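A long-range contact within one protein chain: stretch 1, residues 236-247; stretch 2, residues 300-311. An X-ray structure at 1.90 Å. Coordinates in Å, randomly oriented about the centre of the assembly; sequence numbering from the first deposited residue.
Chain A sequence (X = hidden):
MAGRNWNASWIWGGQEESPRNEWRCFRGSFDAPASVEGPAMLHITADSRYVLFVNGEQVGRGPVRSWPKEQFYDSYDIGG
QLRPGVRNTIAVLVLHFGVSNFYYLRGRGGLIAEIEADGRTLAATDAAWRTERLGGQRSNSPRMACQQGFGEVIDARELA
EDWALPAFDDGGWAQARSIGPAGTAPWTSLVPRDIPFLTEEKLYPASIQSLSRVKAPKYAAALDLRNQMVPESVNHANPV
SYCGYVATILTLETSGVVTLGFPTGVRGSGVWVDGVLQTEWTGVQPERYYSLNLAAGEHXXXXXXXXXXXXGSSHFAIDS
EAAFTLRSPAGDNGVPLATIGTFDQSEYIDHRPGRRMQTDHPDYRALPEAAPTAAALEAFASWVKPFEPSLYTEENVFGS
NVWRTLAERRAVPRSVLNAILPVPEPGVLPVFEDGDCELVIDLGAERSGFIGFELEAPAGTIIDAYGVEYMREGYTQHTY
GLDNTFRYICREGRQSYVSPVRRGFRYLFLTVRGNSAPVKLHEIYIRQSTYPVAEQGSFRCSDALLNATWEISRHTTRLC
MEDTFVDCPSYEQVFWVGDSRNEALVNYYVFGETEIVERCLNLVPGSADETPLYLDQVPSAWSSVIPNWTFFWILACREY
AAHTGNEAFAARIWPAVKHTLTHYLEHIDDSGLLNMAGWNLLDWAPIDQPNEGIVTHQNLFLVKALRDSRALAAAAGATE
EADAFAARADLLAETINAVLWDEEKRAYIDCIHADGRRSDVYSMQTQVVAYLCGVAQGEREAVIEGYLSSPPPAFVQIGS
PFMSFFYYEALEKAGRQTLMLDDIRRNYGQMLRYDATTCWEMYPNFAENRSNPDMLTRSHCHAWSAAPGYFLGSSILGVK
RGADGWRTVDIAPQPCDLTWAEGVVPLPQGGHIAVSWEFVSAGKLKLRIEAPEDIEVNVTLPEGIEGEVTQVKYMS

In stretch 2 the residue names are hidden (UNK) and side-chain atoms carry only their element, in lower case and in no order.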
# COMPACT_ATOMS: atom_id res chain seq x y z
N HIS A 236 -1.40 -14.62 -11.24
CA HIS A 236 -2.03 -14.45 -9.94
C HIS A 236 -1.06 -13.78 -8.98
O HIS A 236 0.11 -13.59 -9.30
CB HIS A 236 -2.47 -15.80 -9.36
CG HIS A 236 -1.32 -16.70 -9.00
ND1 HIS A 236 -0.86 -17.70 -9.83
CD2 HIS A 236 -0.52 -16.72 -7.91
CE1 HIS A 236 0.17 -18.29 -9.27
NE2 HIS A 236 0.40 -17.72 -8.10
N ALA A 237 -1.55 -13.43 -7.79
CA ALA A 237 -0.71 -12.77 -6.80
C ALA A 237 -0.64 -13.57 -5.51
O ALA A 237 -0.48 -13.00 -4.43
CB ALA A 237 -1.22 -11.37 -6.52
N ASN A 238 -0.78 -14.89 -5.61
CA ASN A 238 -0.69 -15.75 -4.45
C ASN A 238 0.77 -16.10 -4.26
O ASN A 238 1.55 -16.08 -5.21
CB ASN A 238 -1.47 -17.05 -4.65
CG ASN A 238 -2.95 -16.83 -4.82
OD1 ASN A 238 -3.58 -16.14 -4.03
ND2 ASN A 238 -3.52 -17.43 -5.86
N PRO A 239 1.18 -16.39 -3.02
CA PRO A 239 2.57 -16.75 -2.78
C PRO A 239 2.88 -18.08 -3.47
O PRO A 239 2.02 -18.95 -3.53
CB PRO A 239 2.65 -16.89 -1.27
CG PRO A 239 1.58 -15.97 -0.78
CD PRO A 239 0.45 -16.21 -1.75
N VAL A 240 4.09 -18.21 -4.00
CA VAL A 240 4.49 -19.48 -4.61
C VAL A 240 5.83 -19.81 -3.99
O VAL A 240 6.52 -18.94 -3.46
CB VAL A 240 4.68 -19.39 -6.15
CG1 VAL A 240 3.40 -18.94 -6.81
CG2 VAL A 240 5.83 -18.46 -6.50
N SER A 241 6.20 -21.09 -4.01
CA SER A 241 7.48 -21.50 -3.48
C SER A 241 8.19 -22.24 -4.60
O SER A 241 7.55 -22.91 -5.41
CB SER A 241 7.31 -22.41 -2.27
OG SER A 241 6.76 -21.70 -1.17
N TYR A 242 9.51 -22.08 -4.67
CA TYR A 242 10.28 -22.77 -5.69
C TYR A 242 11.58 -23.27 -5.09
O TYR A 242 12.07 -22.74 -4.10
CB TYR A 242 10.57 -21.86 -6.90
CG TYR A 242 11.01 -20.46 -6.56
CD1 TYR A 242 10.13 -19.38 -6.67
CD2 TYR A 242 12.31 -20.20 -6.12
CE1 TYR A 242 10.53 -18.08 -6.36
CE2 TYR A 242 12.72 -18.90 -5.80
CZ TYR A 242 11.82 -17.85 -5.92
OH TYR A 242 12.21 -16.57 -5.60
N CYS A 243 12.12 -24.32 -5.71
CA CYS A 243 13.36 -24.93 -5.27
C CYS A 243 14.36 -24.84 -6.42
O CYS A 243 14.06 -25.27 -7.53
CB CYS A 243 13.10 -26.39 -4.91
SG CYS A 243 14.56 -27.30 -4.38
N GLY A 244 15.53 -24.29 -6.15
CA GLY A 244 16.53 -24.17 -7.19
C GLY A 244 17.64 -23.20 -6.84
O GLY A 244 17.74 -22.74 -5.70
N TYR A 245 18.47 -22.88 -7.83
CA TYR A 245 19.58 -21.96 -7.62
C TYR A 245 19.70 -20.94 -8.74
O TYR A 245 19.06 -21.05 -9.78
CB TYR A 245 20.92 -22.71 -7.60
CG TYR A 245 21.03 -23.88 -6.66
CD1 TYR A 245 20.50 -25.12 -7.00
CD2 TYR A 245 21.70 -23.76 -5.45
CE1 TYR A 245 20.64 -26.22 -6.15
CE2 TYR A 245 21.84 -24.84 -4.59
CZ TYR A 245 21.31 -26.06 -4.95
OH TYR A 245 21.45 -27.13 -4.08
N VAL A 246 20.53 -19.94 -8.49
CA VAL A 246 20.85 -18.93 -9.48
C VAL A 246 22.31 -19.28 -9.73
O VAL A 246 23.06 -19.50 -8.78
CB VAL A 246 20.77 -17.49 -8.95
CG1 VAL A 246 21.54 -16.55 -9.87
CG2 VAL A 246 19.31 -17.06 -8.87
N ALA A 247 22.73 -19.32 -10.99
CA ALA A 247 24.11 -19.66 -11.28
C ALA A 247 24.74 -18.78 -12.33
O ALA A 247 24.09 -18.36 -13.29
CB ALA A 247 24.21 -21.12 -11.71
N UNK A 300 32.57 -20.95 -10.56
CA UNK A 300 31.13 -21.15 -10.64
C UNK A 300 30.51 -20.72 -9.32
O UNK A 300 30.86 -21.25 -8.26
c UNK A 300 29.26 -24.54 -11.27
c UNK A 300 28.61 -22.26 -12.04
c UNK A 300 29.35 -23.05 -10.97
c UNK A 300 30.82 -22.63 -10.91
N UNK A 301 29.61 -19.75 -9.39
CA UNK A 301 28.94 -19.26 -8.19
C UNK A 301 27.52 -19.78 -8.20
O UNK A 301 26.80 -19.64 -9.19
c UNK A 301 28.20 -17.23 -6.89
c UNK A 301 30.33 -17.18 -8.20
c UNK A 301 28.91 -17.72 -8.16
N UNK A 302 27.11 -20.41 -7.10
CA UNK A 302 25.78 -20.98 -7.00
C UNK A 302 25.08 -20.41 -5.77
O UNK A 302 25.57 -20.54 -4.65
c UNK A 302 24.76 -23.34 -7.52
c UNK A 302 24.84 -23.22 -9.02
c UNK A 302 24.91 -24.80 -7.10
c UNK A 302 25.87 -22.50 -6.89
N UNK A 303 23.94 -19.76 -5.99
CA UNK A 303 23.18 -19.17 -4.89
C UNK A 303 21.87 -19.93 -4.73
O UNK A 303 21.06 -19.99 -5.65
c UNK A 303 24.14 -16.90 -5.39
c UNK A 303 22.85 -17.68 -5.16
c UNK A 303 22.07 -17.10 -3.99
N UNK A 304 21.67 -20.54 -3.57
CA UNK A 304 20.43 -21.28 -3.32
C UNK A 304 19.32 -20.26 -3.11
O UNK A 304 19.43 -19.40 -2.23
o UNK A 304 19.38 -23.84 -0.89
o UNK A 304 18.38 -22.95 -2.62
c UNK A 304 20.58 -22.16 -2.08
c UNK A 304 19.36 -23.05 -1.85
N UNK A 305 18.26 -20.35 -3.91
CA UNK A 305 17.14 -19.42 -3.79
C UNK A 305 15.85 -20.12 -3.38
O UNK A 305 14.77 -19.53 -3.45
c UNK A 305 16.64 -19.68 -6.25
c UNK A 305 16.89 -18.67 -5.13
c UNK A 305 18.07 -17.76 -5.44
c UNK A 305 16.30 -19.05 -7.59
N UNK A 306 15.97 -21.37 -2.95
CA UNK A 306 14.82 -22.17 -2.53
C UNK A 306 14.08 -21.41 -1.43
O UNK A 306 14.64 -21.16 -0.36
c UNK A 306 14.06 -24.35 -1.53
c UNK A 306 15.26 -23.53 -1.99
o UNK A 306 15.96 -24.24 -3.03
N UNK A 307 12.82 -21.07 -1.68
CA UNK A 307 12.04 -20.31 -0.71
C UNK A 307 10.64 -19.99 -1.20
O UNK A 307 10.21 -20.42 -2.26
c UNK A 307 12.74 -18.98 -0.45
o UNK A 307 12.82 -18.24 -1.66
N UNK A 308 9.94 -19.20 -0.39
CA UNK A 308 8.60 -18.73 -0.71
C UNK A 308 8.85 -17.34 -1.28
O UNK A 308 9.68 -16.60 -0.77
c UNK A 308 7.74 -18.63 0.55
o UNK A 308 6.45 -18.14 0.23
N UNK A 309 8.13 -16.98 -2.34
CA UNK A 309 8.30 -15.67 -2.96
C UNK A 309 6.93 -15.12 -3.33
O UNK A 309 6.27 -15.64 -4.22
c UNK A 309 9.71 -14.47 -4.72
c UNK A 309 9.17 -15.81 -4.22
o UNK A 309 9.12 -13.42 -4.38
o UNK A 309 10.72 -14.47 -5.45
N UNK A 310 6.50 -14.07 -2.65
CA UNK A 310 5.20 -13.48 -2.94
C UNK A 310 5.29 -12.61 -4.19
O UNK A 310 4.29 -12.36 -4.87
n UNK A 310 2.35 -12.78 -2.64
c UNK A 310 3.23 -12.62 -1.58
c UNK A 310 1.11 -12.73 -2.18
c UNK A 310 2.47 -12.47 -0.48
c UNK A 310 4.72 -12.63 -1.76
n UNK A 310 1.15 -12.54 -0.88
N UNK A 311 6.50 -12.16 -4.49
CA UNK A 311 6.70 -11.32 -5.65
C UNK A 311 7.59 -10.14 -5.31
O UNK A 311 7.86 -9.88 -4.13

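Position 300 carries four carbons, forked at the second beyond CA; its side chain makes no contact with stretch 1, so the fork alone identifies Leu300. Position 301 has one carbon bearing two more, the pattern of Val301; its side chain stays clear of stretch 1, but its backbone O lies 3.4 Å from Ala247 CA.

Position 302 again has four carbons forked at the second. One terminal carbon sits over a face of the Tyr245 ring, another touches Ala247. This is Leu302: CD2 makes a CH-pi contact 4.0 Å from the Tyr245 ring centroid, and CD1 is 3.5 Å from Ala247 CB. Position 303 shows three carbons branched at CB, which lies 4.3 Å from Val246 CB. It is Val303, paired with Val246 by two hydrogen bonds, Val246 N to Val303 O and Val303 N to Val246 O, both 2.9 Å.

Position 304 has two carbons, the second carrying two oxygens; CB is 3.9 Å from Tyr245 CE2. The composition fits Asp304. Position 305 has four carbons forked at the first, one arm two carbons long, lying against Val246 and Tyr242. That is Ile305, with CG2 3.7 Å from Val246 CG2 and CD1 4.0 Å from Tyr242 CE2; its N donates to Gly244 O at 3.0 Å.

Position 306 bears one carbon with one oxygen and one carbon, hence Thr306. Its OG1 accepts from Gly244 N (3.1 Å) and donates to Asp304 OD2 (2.8 Å). Position 307 has one carbon, then one oxygen, 4.2 Å from Tyr242 CE2: Ser307, whose OG donates to Ile305 O at 2.9 Å. Position 308 has the same two atoms, CB lying 3.7 Å from Ser241 OG, and is Ser308.

Position 309 has two carbons and two terminal oxygens, one of them meeting the Tyr242 hydroxyl. The carboxylate marks Asp309; Tyr242 OH donates to its OD2 at 2.6 Å. Position 310 holds one carbon and a five-membered ring of three carbons and two nitrogens, faced by Pro239. This is His310, with Pro239 CG 3.5 Å from the ring centroid, 10° off the normal. Position 311 has no side-chain atoms; phi/psi of 136/168 would jam a CB against the preceding carbonyl, consistent with Gly311.

The contact works as two antiparallel strand pairings, with axes at 143° and 158°, joined through Gly244 and Thr306. Backbone hydrogen bonds set the register, while Val246, Val303 and Tyr242 with Asp309 occupy one sheet face and Tyr245 and Leu302 the other. Together the stretches bury 1018 Å².

Stretch 2 (300-311) LVLVDITSSDHG
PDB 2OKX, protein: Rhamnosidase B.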